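Long-range contact in L-arabinose ABC transporter, periplasmic L-arabinose-binding protein (Burkholderia thailandensis, PDB 4KZK), which probably captures L-arabinose or the related sugar D-galactose in the periplasm and delivers it to an ABC transporter for uptake: residues Thr257-Ala271 / Lys279-Pro291. Residues are numbered along the deposited sequence; the frame is centred on the assembly and turned at random. Where two conformers were deposited one is given.
Sequences TDDMIAVGINGSQVA and KPTGFFGSILLNP. With GAL (beta-D-galactopyranose), chain B.
Asn266 and Leu289 meet at the sugar end of two neighbouring strands, where Leu289 N donates almost straight to Asn266 O (3.0 Å, 170° at the hydrogen). A water bridges Asn266 O and Leu289 O, donating to both. Asn266 grips galactose with both ends of its amide: OD1 accepts from GAL O4 at 2.6 Å, and ND2 gives a nearly linear bond to GAL O3. With Asn266 CG anti to its carbonyl carbon (chi1 -73°), the amide swings out to the sugar. Leu289 CD1 packs beside this amide and against Ile265 CG2 (3.8 Å), with GAL C6 3.9 Å from Leu289 CD1.

Behind the pocket, strands 260-264 and 283-288 run parallel, joined by helix 269-276 in a beta-alpha-beta unit of this type I periplasmic binding protein fold. Asn266 N to Ile287 O (2.8 Å), Ile287 N to Gly264 O and Gly264 N to Gly285 O continue the pairing away from the sugar. At a beta bulge Ala262 O takes Phe284 N at 2.8 Å and, weakly, Gly285 N. There the Phe284 ring turns an edge to Val263 CG2, on the side covered by helix 144-161. On the other face, Phe283 reaches Ala271 CB with CE1 (3.8 Å), seating the connecting helix on the sheet. Ser286 OG, held anti to the Ser286 backbone N, accepts a weak, bent bond from Gly267 N (3.0 Å); the two carboxylate oxygens of Asp240 divide the work, OD1 with Ser286 OG and OD2 with Gly267 N, tying the turn just beyond Asn266 to helix 240-252.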
ATOM      1  N   THR A 257      17.780   1.063  16.142  1.00 18.24           N
ATOM      2  CA  THR A 257      17.046  -0.188  16.115  0.50 17.70           C
ATOM      3  C   THR A 257      16.656  -0.736  17.487  1.00 18.24           C
ATOM      4  O   THR A 257      15.615  -1.359  17.612  1.00 17.46           O
ATOM      5  CB  THR A 257      17.774  -1.268  15.300  0.50 17.77           C
ATOM      6  OG1 THR A 257      16.879  -2.366  15.102  0.50 17.28           O
ATOM      7  CG2 THR A 257      19.057  -1.728  16.005  0.50 18.52           C
ATOM      8  N   ASP A 258      17.441  -0.479  18.523  1.00 19.29           N
ATOM      9  CA  ASP A 258      17.056  -0.971  19.846  1.00 20.70           C
ATOM     10  C   ASP A 258      15.849  -0.249  20.445  1.00 19.90           C
ATOM     11  O   ASP A 258      15.155  -0.807  21.301  1.00 20.45           O
ATOM     12  CB  ASP A 258      18.234  -0.878  20.818  1.00 23.09           C
ATOM     13  CG  ASP A 258      19.348  -1.877  20.501  1.00 24.90           C
ATOM     14  OD1 ASP A 258      19.102  -2.892  19.809  1.00 26.10           O
ATOM     15  OD2 ASP A 258      20.474  -1.657  20.982  1.00 28.18           O
ATOM     16  N   ASP A 259      15.589   0.967  19.975  1.00 18.97           N
ATOM     17  CA  ASP A 259      14.557   1.826  20.539  1.00 18.76           C
ATOM     18  C   ASP A 259      13.399   2.063  19.591  1.00 16.53           C
ATOM     19  O   ASP A 259      12.497   2.819  19.920  1.00 15.78           O
ATOM     20  CB  ASP A 259      15.175   3.161  20.966  1.00 20.37           C
ATOM     21  CG  ASP A 259      16.154   3.002  22.112  1.00 22.64           C
ATOM     22  OD1 ASP A 259      15.939   2.124  22.980  1.00 24.12           O
ATOM     23  OD2 ASP A 259      17.149   3.738  22.117  1.00 25.14           O
ATOM     24  N   MET A 260      13.401   1.372  18.446  1.00 14.74           N
ATOM     25  CA  MET A 260      12.349   1.545  17.423  1.00 13.52           C
ATOM     26  C   MET A 260      11.876   0.200  16.888  1.00 12.25           C
ATOM     27  O   MET A 260      12.688  -0.590  16.431  1.00 12.44           O
ATOM     28  CB  MET A 260      12.865   2.388  16.247  1.00 13.77           C
ATOM     29  CG  MET A 260      11.952   2.399  15.005  1.00 13.39           C
ATOM     30  SD  MET A 260      10.344   3.191  15.246  1.00 13.76           S
ATOM     31  CE  MET A 260      10.736   4.934  15.334  1.00 14.32           C
ATOM     32  N   ILE A 261      10.569  -0.050  16.938  1.00 11.05           N
ATOM     33  CA  ILE A 261       9.979  -1.206  16.237  1.00 10.34           C
ATOM     34  C   ILE A 261       8.971  -0.682  15.222  1.00  9.69           C
ATOM     35  O   ILE A 261       7.917  -0.172  15.597  1.00  9.46           O
ATOM     36  CB  ILE A 261       9.292  -2.187  17.205  1.00 10.66           C
ATOM     37  CG1 ILE A 261      10.302  -2.699  18.227  1.00 11.16           C
ATOM     38  CG2 ILE A 261       8.661  -3.335  16.439  1.00 10.53           C
ATOM     39  CD1 ILE A 261       9.650  -3.424  19.377  1.00 11.60           C
ATOM     40  N   ALA A 262       9.305  -0.810  13.947  1.00  9.09           N
ATOM     41  CA  ALA A 262       8.464  -0.329  12.870  1.00  8.44           C
ATOM     42  C   ALA A 262       8.081  -1.483  11.973  1.00  8.14           C
ATOM     43  O   ALA A 262       8.925  -2.301  11.636  1.00  8.35           O
ATOM     44  CB  ALA A 262       9.207   0.738  12.073  1.00  8.47           C
ATOM     45  N   VAL A 263       6.806  -1.534  11.585  1.00  7.81           N
ATOM     46  CA  VAL A 263       6.316  -2.611  10.715  1.00  7.72           C
ATOM     47  C   VAL A 263       5.515  -1.982   9.591  1.00  7.54           C
ATOM     48  O   VAL A 263       4.612  -1.172   9.836  1.00  7.61           O
ATOM     49  CB  VAL A 263       5.460  -3.637  11.505  1.00  7.98           C
ATOM     50  CG1 VAL A 263       4.767  -4.634  10.579  1.00  7.94           C
ATOM     51  CG2 VAL A 263       6.314  -4.350  12.527  1.00  8.38           C
ATOM     52  N   GLY A 264       5.867  -2.336   8.367  1.00  7.26           N
ATOM     53  CA  GLY A 264       5.207  -1.831   7.184  1.00  7.04           C
ATOM     54  C   GLY A 264       4.148  -2.739   6.616  1.00  6.96           C
ATOM     55  O   GLY A 264       3.749  -3.721   7.253  1.00  7.06           O
ATOM     56  N   ILE A 265       3.682  -2.359   5.429  1.00  6.93           N
ATOM     57  CA  ILE A 265       2.748  -3.137   4.611  1.00  6.91           C
ATOM     58  C   ILE A 265       3.274  -3.145   3.174  1.00  6.82           C
ATOM     59  O   ILE A 265       3.654  -2.085   2.661  1.00  6.45           O
ATOM     60  CB  ILE A 265       1.326  -2.556   4.640  1.00  7.03           C
ATOM     61  CG1 ILE A 265       0.770  -2.599   6.062  1.00  7.30           C
ATOM     62  CG2 ILE A 265       0.431  -3.283   3.657  1.00  7.23           C
ATOM     63  CD1 ILE A 265      -0.471  -1.745   6.233  1.00  7.54           C
ATOM     64  N   ASN A 266       3.333  -4.355   2.604  1.00  7.04           N
ATOM     65  CA  ASN A 266       3.584  -4.718   1.192  1.00  7.14           C
ATOM     66  C   ASN A 266       4.509  -5.914   1.120  1.00  7.53           C
ATOM     67  O   ASN A 266       4.214  -6.877   0.464  1.00  7.81           O
ATOM     68  CB  ASN A 266       4.169  -3.607   0.340  1.00  6.97           C
ATOM     69  CG  ASN A 266       3.178  -2.535   0.001  1.00  6.78           C
ATOM     70  OD1 ASN A 266       1.974  -2.704   0.188  1.00  6.78           O
ATOM     71  ND2 ASN A 266       3.678  -1.424  -0.546  1.00  6.47           N
ATOM     72  N   GLY A 267       5.625  -5.834   1.827  1.00  7.61           N
ATOM     73  CA  GLY A 267       6.624  -6.897   1.806  1.00  7.91           C
ATOM     74  C   GLY A 267       7.396  -7.007   0.500  1.00  8.29           C
ATOM     75  O   GLY A 267       7.967  -8.053   0.171  1.00  8.58           O
ATOM     76  N   SER A 268       7.410  -5.903  -0.265  1.00  8.27           N
ATOM     77  CA  SER A 268       8.145  -5.802  -1.524  1.00  8.91           C
ATOM     78  C   SER A 268       9.543  -5.209  -1.276  1.00  8.94           C
ATOM     79  O   SER A 268      10.081  -5.308  -0.161  1.00  8.63           O
ATOM     80  CB  SER A 268       7.341  -4.976  -2.533  1.00  9.12           C
ATOM     81  OG  SER A 268       7.932  -4.968  -3.814  1.00  9.98           O
ATOM     82  N   GLN A 269      10.147  -4.625  -2.306  1.00  9.44           N
ATOM     83  CA  GLN A 269      11.578  -4.344  -2.262  1.00 10.35           C
ATOM     84  C   GLN A 269      12.018  -3.332  -1.216  1.00  9.59           C
ATOM     85  O   GLN A 269      13.150  -3.376  -0.794  1.00  9.51           O
ATOM     86  CB  GLN A 269      12.075  -3.938  -3.662  1.00 11.82           C
ATOM     87  CG  GLN A 269      11.811  -4.998  -4.750  1.00 13.63           C
ATOM     88  CD  GLN A 269      12.462  -6.341  -4.481  1.00 15.13           C
ATOM     89  OE1 GLN A 269      11.862  -7.424  -4.647  1.00 18.29           O
ATOM     90  NE2 GLN A 269      13.659  -6.293  -4.034  1.00 15.35           N
ATOM     91  N   VAL A 270      11.137  -2.444  -0.769  1.00  8.82           N
ATOM     92  CA  VAL A 270      11.515  -1.535   0.306  1.00  8.50           C
ATOM     93  C   VAL A 270      11.740  -2.315   1.613  1.00  8.46           C
ATOM     94  O   VAL A 270      12.704  -2.075   2.327  1.00  8.73           O
ATOM     95  CB  VAL A 270      10.472  -0.419   0.509  1.00  8.13           C
ATOM     96  CG1 VAL A 270      10.805   0.426   1.723  1.00  8.14           C
ATOM     97  CG2 VAL A 270      10.343   0.458  -0.736  1.00  8.43           C
ATOM     98  N   ALA A 271      10.888  -3.302   1.885  1.00  8.18           N
ATOM     99  CA  ALA A 271      11.056  -4.157   3.065  1.00  8.31           C
ATOM    100  C   ALA A 271      12.323  -4.972   2.899  1.00  9.03           C
ATOM    101  O   ALA A 271      13.155  -5.086   3.810  1.00  8.96           O
ATOM    102  CB  ALA A 271       9.860  -5.082   3.214  1.00  8.13           C
ATOM    103  N   LYS A 279      23.657  -4.445   9.139  1.00 22.75           N
ATOM    104  CA  LYS A 279      23.220  -4.116  10.487  1.00 22.12           C
ATOM    105  C   LYS A 279      21.715  -3.918  10.423  1.00 20.72           C
ATOM    106  O   LYS A 279      21.251  -3.071   9.666  1.00 20.21           O
ATOM    107  CB  LYS A 279      23.873  -2.821  10.992  1.00 22.98           C
ATOM    108  N   PRO A 280      20.951  -4.703  11.206  1.00 19.90           N
ATOM    109  CA  PRO A 280      19.509  -4.498  11.192  1.00 18.35           C
ATOM    110  C   PRO A 280      19.115  -3.075  11.594  1.00 16.66           C
ATOM    111  O   PRO A 280      19.793  -2.426  12.379  1.00 17.52           O
ATOM    112  CB  PRO A 280      18.986  -5.533  12.204  1.00 19.03           C
ATOM    113  CG  PRO A 280      20.048  -6.575  12.272  1.00 20.42           C
ATOM    114  CD  PRO A 280      21.344  -5.888  11.992  1.00 20.87           C
ATOM    115  N   THR A 281      18.039  -2.592  10.991  1.00 14.39           N
ATOM    116  CA  THR A 281      17.468  -1.284  11.263  1.00 13.36           C
ATOM    117  C   THR A 281      16.175  -1.465  12.042  1.00 12.33           C
ATOM    118  O   THR A 281      15.677  -2.600  12.210  1.00 12.75           O
ATOM    119  CB  THR A 281      17.118  -0.579   9.938  1.00 12.88           C
ATOM    120  OG1 THR A 281      16.068  -1.315   9.289  1.00 12.55           O
ATOM    121  CG2 THR A 281      18.325  -0.532   9.014  1.00 13.55           C
ATOM    122  N   GLY A 282      15.606  -0.344  12.456  1.00 11.51           N
ATOM    123  CA  GLY A 282      14.327  -0.297  13.146  1.00 10.77           C
ATOM    124  C   GLY A 282      13.132  -0.750  12.335  1.00  9.94           C
ATOM    125  O   GLY A 282      12.052  -0.904  12.893  1.00  9.77           O
ATOM    126  N   PHE A 283      13.312  -0.965  11.025  1.00  9.57           N
ATOM    127  CA  PHE A 283      12.299  -1.609  10.207  1.00  9.06           C
ATOM    128  C   PHE A 283      12.363  -3.115  10.502  1.00  9.16           C
ATOM    129  O   PHE A 283      13.237  -3.831   9.988  1.00  9.50           O
ATOM    130  CB  PHE A 283      12.552  -1.318   8.745  1.00  8.92           C
ATOM    131  CG  PHE A 283      11.421  -1.715   7.850  1.00  8.60           C
ATOM    132  CD1 PHE A 283      11.276  -3.020   7.432  1.00  8.76           C
ATOM    133  CD2 PHE A 283      10.480  -0.775   7.450  1.00  8.40           C
ATOM    134  CE1 PHE A 283      10.238  -3.381   6.604  1.00  8.44           C
ATOM    135  CE2 PHE A 283       9.432  -1.135   6.618  1.00  8.15           C
ATOM    136  CZ  PHE A 283       9.304  -2.447   6.212  1.00  8.38           C
ATOM    137  N   PHE A 284      11.428  -3.559  11.343  1.00  9.10           N
ATOM    138  CA  PHE A 284      11.459  -4.884  11.933  1.00  9.38           C
ATOM    139  C   PHE A 284      10.742  -5.902  11.053  1.00  8.81           C
ATOM    140  O   PHE A 284      11.139  -7.052  10.934  1.00  9.14           O
ATOM    141  CB  PHE A 284      10.807  -4.829  13.307  1.00  9.66           C
ATOM    142  CG  PHE A 284      10.543  -6.174  13.883  1.00 10.27           C
ATOM    143  CD1 PHE A 284      11.572  -6.950  14.339  1.00 10.80           C
ATOM    144  CD2 PHE A 284       9.252  -6.677  13.926  1.00 10.16           C
ATOM    145  CE1 PHE A 284      11.322  -8.216  14.844  1.00 11.26           C
ATOM    146  CE2 PHE A 284       9.000  -7.943  14.406  1.00 10.78           C
ATOM    147  CZ  PHE A 284      10.036  -8.710  14.876  1.00 11.25           C
ATOM    148  N   GLY A 285       9.644  -5.492  10.446  1.00  8.42           N
ATOM    149  CA  GLY A 285       8.850  -6.441   9.676  1.00  8.31           C
ATOM    150  C   GLY A 285       7.901  -5.745   8.734  1.00  7.90           C
ATOM    151  O   GLY A 285       7.828  -4.517   8.710  1.00  7.58           O
ATOM    152  N   SER A 286       7.161  -6.548   7.958  1.00  7.94           N
ATOM    153  CA  SER A 286       6.174  -6.016   7.028  1.00  7.77           C
ATOM    154  C   SER A 286       5.072  -7.017   6.816  1.00  8.05           C
ATOM    155  O   SER A 286       5.316  -8.221   6.899  1.00  8.43           O
ATOM    156  CB  SER A 286       6.858  -5.715   5.690  1.00  7.72           C
ATOM    157  OG  SER A 286       5.964  -5.195   4.737  1.00  7.87           O
ATOM    158  N   ILE A 287       3.861  -6.553   6.518  1.00  7.88           N
ATOM    159  CA  ILE A 287       2.808  -7.500   6.140  1.00  8.30           C
ATOM    160  C   ILE A 287       2.912  -7.735   4.639  1.00  8.33           C
ATOM    161  O   ILE A 287       2.656  -6.815   3.824  1.00  8.37           O
ATOM    162  CB  ILE A 287       1.389  -7.019   6.525  1.00  8.60           C
ATOM    163  CG1 ILE A 287       1.299  -6.622   8.000  1.00  8.72           C
ATOM    164  CG2 ILE A 287       0.365  -8.089   6.149  1.00  8.98           C
ATOM    165  CD1 ILE A 287       1.706  -7.719   8.962  1.00  9.17           C
ATOM    166  N   LEU A 288       3.311  -8.951   4.292  1.00  8.61           N
ATOM    167  CA  LEU A 288       3.515  -9.370   2.931  1.00  8.95           C
ATOM    168  C   LEU A 288       2.163  -9.498   2.243  1.00  9.29           C
ATOM    169  O   LEU A 288       1.316 -10.275   2.697  1.00 10.20           O
ATOM    170  CB  LEU A 288       4.240 -10.718   2.893  1.00  9.46           C
ATOM    171  CG  LEU A 288       4.455 -11.330   1.517  1.00  9.79           C
ATOM    172  CD1 LEU A 288       5.409 -10.500   0.665  1.00  9.64           C
ATOM    173  CD2 LEU A 288       4.974 -12.767   1.620  1.00 10.44           C
ATOM    174  N   LEU A 289       1.983  -8.718   1.191  1.00  9.26           N
ATOM    175  CA  LEU A 289       0.835  -8.821   0.296  1.00  9.57           C
ATOM    176  C   LEU A 289       1.155  -9.666  -0.942  1.00 10.26           C
ATOM    177  O   LEU A 289       2.304 -10.034  -1.204  1.00 10.28           O
ATOM    178  CB  LEU A 289       0.405  -7.417  -0.135  1.00  9.40           C
ATOM    179  CG  LEU A 289       0.062  -6.440   0.990  1.00  9.09           C
ATOM    180  CD1 LEU A 289      -0.327  -5.112   0.370  1.00  9.09           C
ATOM    181  CD2 LEU A 289      -1.017  -6.922   1.950  1.00  9.36           C
ATOM    182  N   ASN A 290       0.118  -9.933  -1.731  1.00 10.58           N
ATOM    183  CA  ASN A 290       0.234 -10.820  -2.877  1.00 11.31           C
ATOM    184  C   ASN A 290       0.017 -10.096  -4.217  1.00 11.48           C
ATOM    185  O   ASN A 290      -1.123  -9.981  -4.691  1.00 11.35           O
ATOM    186  CB  ASN A 290      -0.727 -12.000  -2.752  1.00 12.12           C
ATOM    187  CG  ASN A 290      -0.432 -13.074  -3.779  1.00 13.03           C
ATOM    188  OD1 ASN A 290       0.291 -12.826  -4.747  1.00 13.26           O
ATOM    189  ND2 ASN A 290      -0.999 -14.258  -3.598  1.00 13.72           N
ATOM    190  N   PRO A 291       1.105  -9.632  -4.867  1.00 11.64           N
ATOM    191  CA  PRO A 291       0.908  -8.858  -6.087  1.00 12.01           C
ATOM    192  C   PRO A 291       0.501  -9.712  -7.287  1.00 13.23           C
ATOM    193  O   PRO A 291       0.138  -9.185  -8.345  1.00 13.67           O
ATOM    194  CB  PRO A 291       2.279  -8.234  -6.335  1.00 11.85           C
ATOM    195  CG  PRO A 291       3.242  -9.233  -5.762  1.00 11.79           C
ATOM    196  CD  PRO A 291       2.543  -9.707  -4.512  1.00 11.51           C
TER
HETATM  197  C1  GAL B 600      -1.646   1.420  -2.144  1.00  7.50           C
HETATM  198  C2  GAL B 600      -0.233   1.760  -1.677  1.00  7.29           C
HETATM  199  C3  GAL B 600       0.705   0.628  -2.118  1.00  6.83           C
HETATM  200  C4  GAL B 600       0.168  -0.711  -1.622  1.00  6.84           C
HETATM  201  C5  GAL B 600      -1.247  -0.901  -2.139  1.00  7.21           C
HETATM  202  C6  GAL B 600      -1.865  -2.194  -1.626  1.00  7.36           C
HETATM  203  O1  GAL B 600      -2.508   2.413  -1.623  1.00  7.68           O
HETATM  204  O2  GAL B 600       0.146   2.981  -2.270  1.00  7.86           O
HETATM  205  O3  GAL B 600       2.043   0.849  -1.654  1.00  6.75           O
HETATM  206  O4  GAL B 600       0.227  -0.787  -0.218  1.00  6.31           O
HETATM  207  O5  GAL B 600      -2.050   0.158  -1.637  1.00  7.66           O
HETATM  208  O6  GAL B 600      -3.187  -2.350  -2.116  1.00  7.64           O
HETATM  209  O   HOH W   1       4.397  -8.316  -1.946  1.00 10.37           O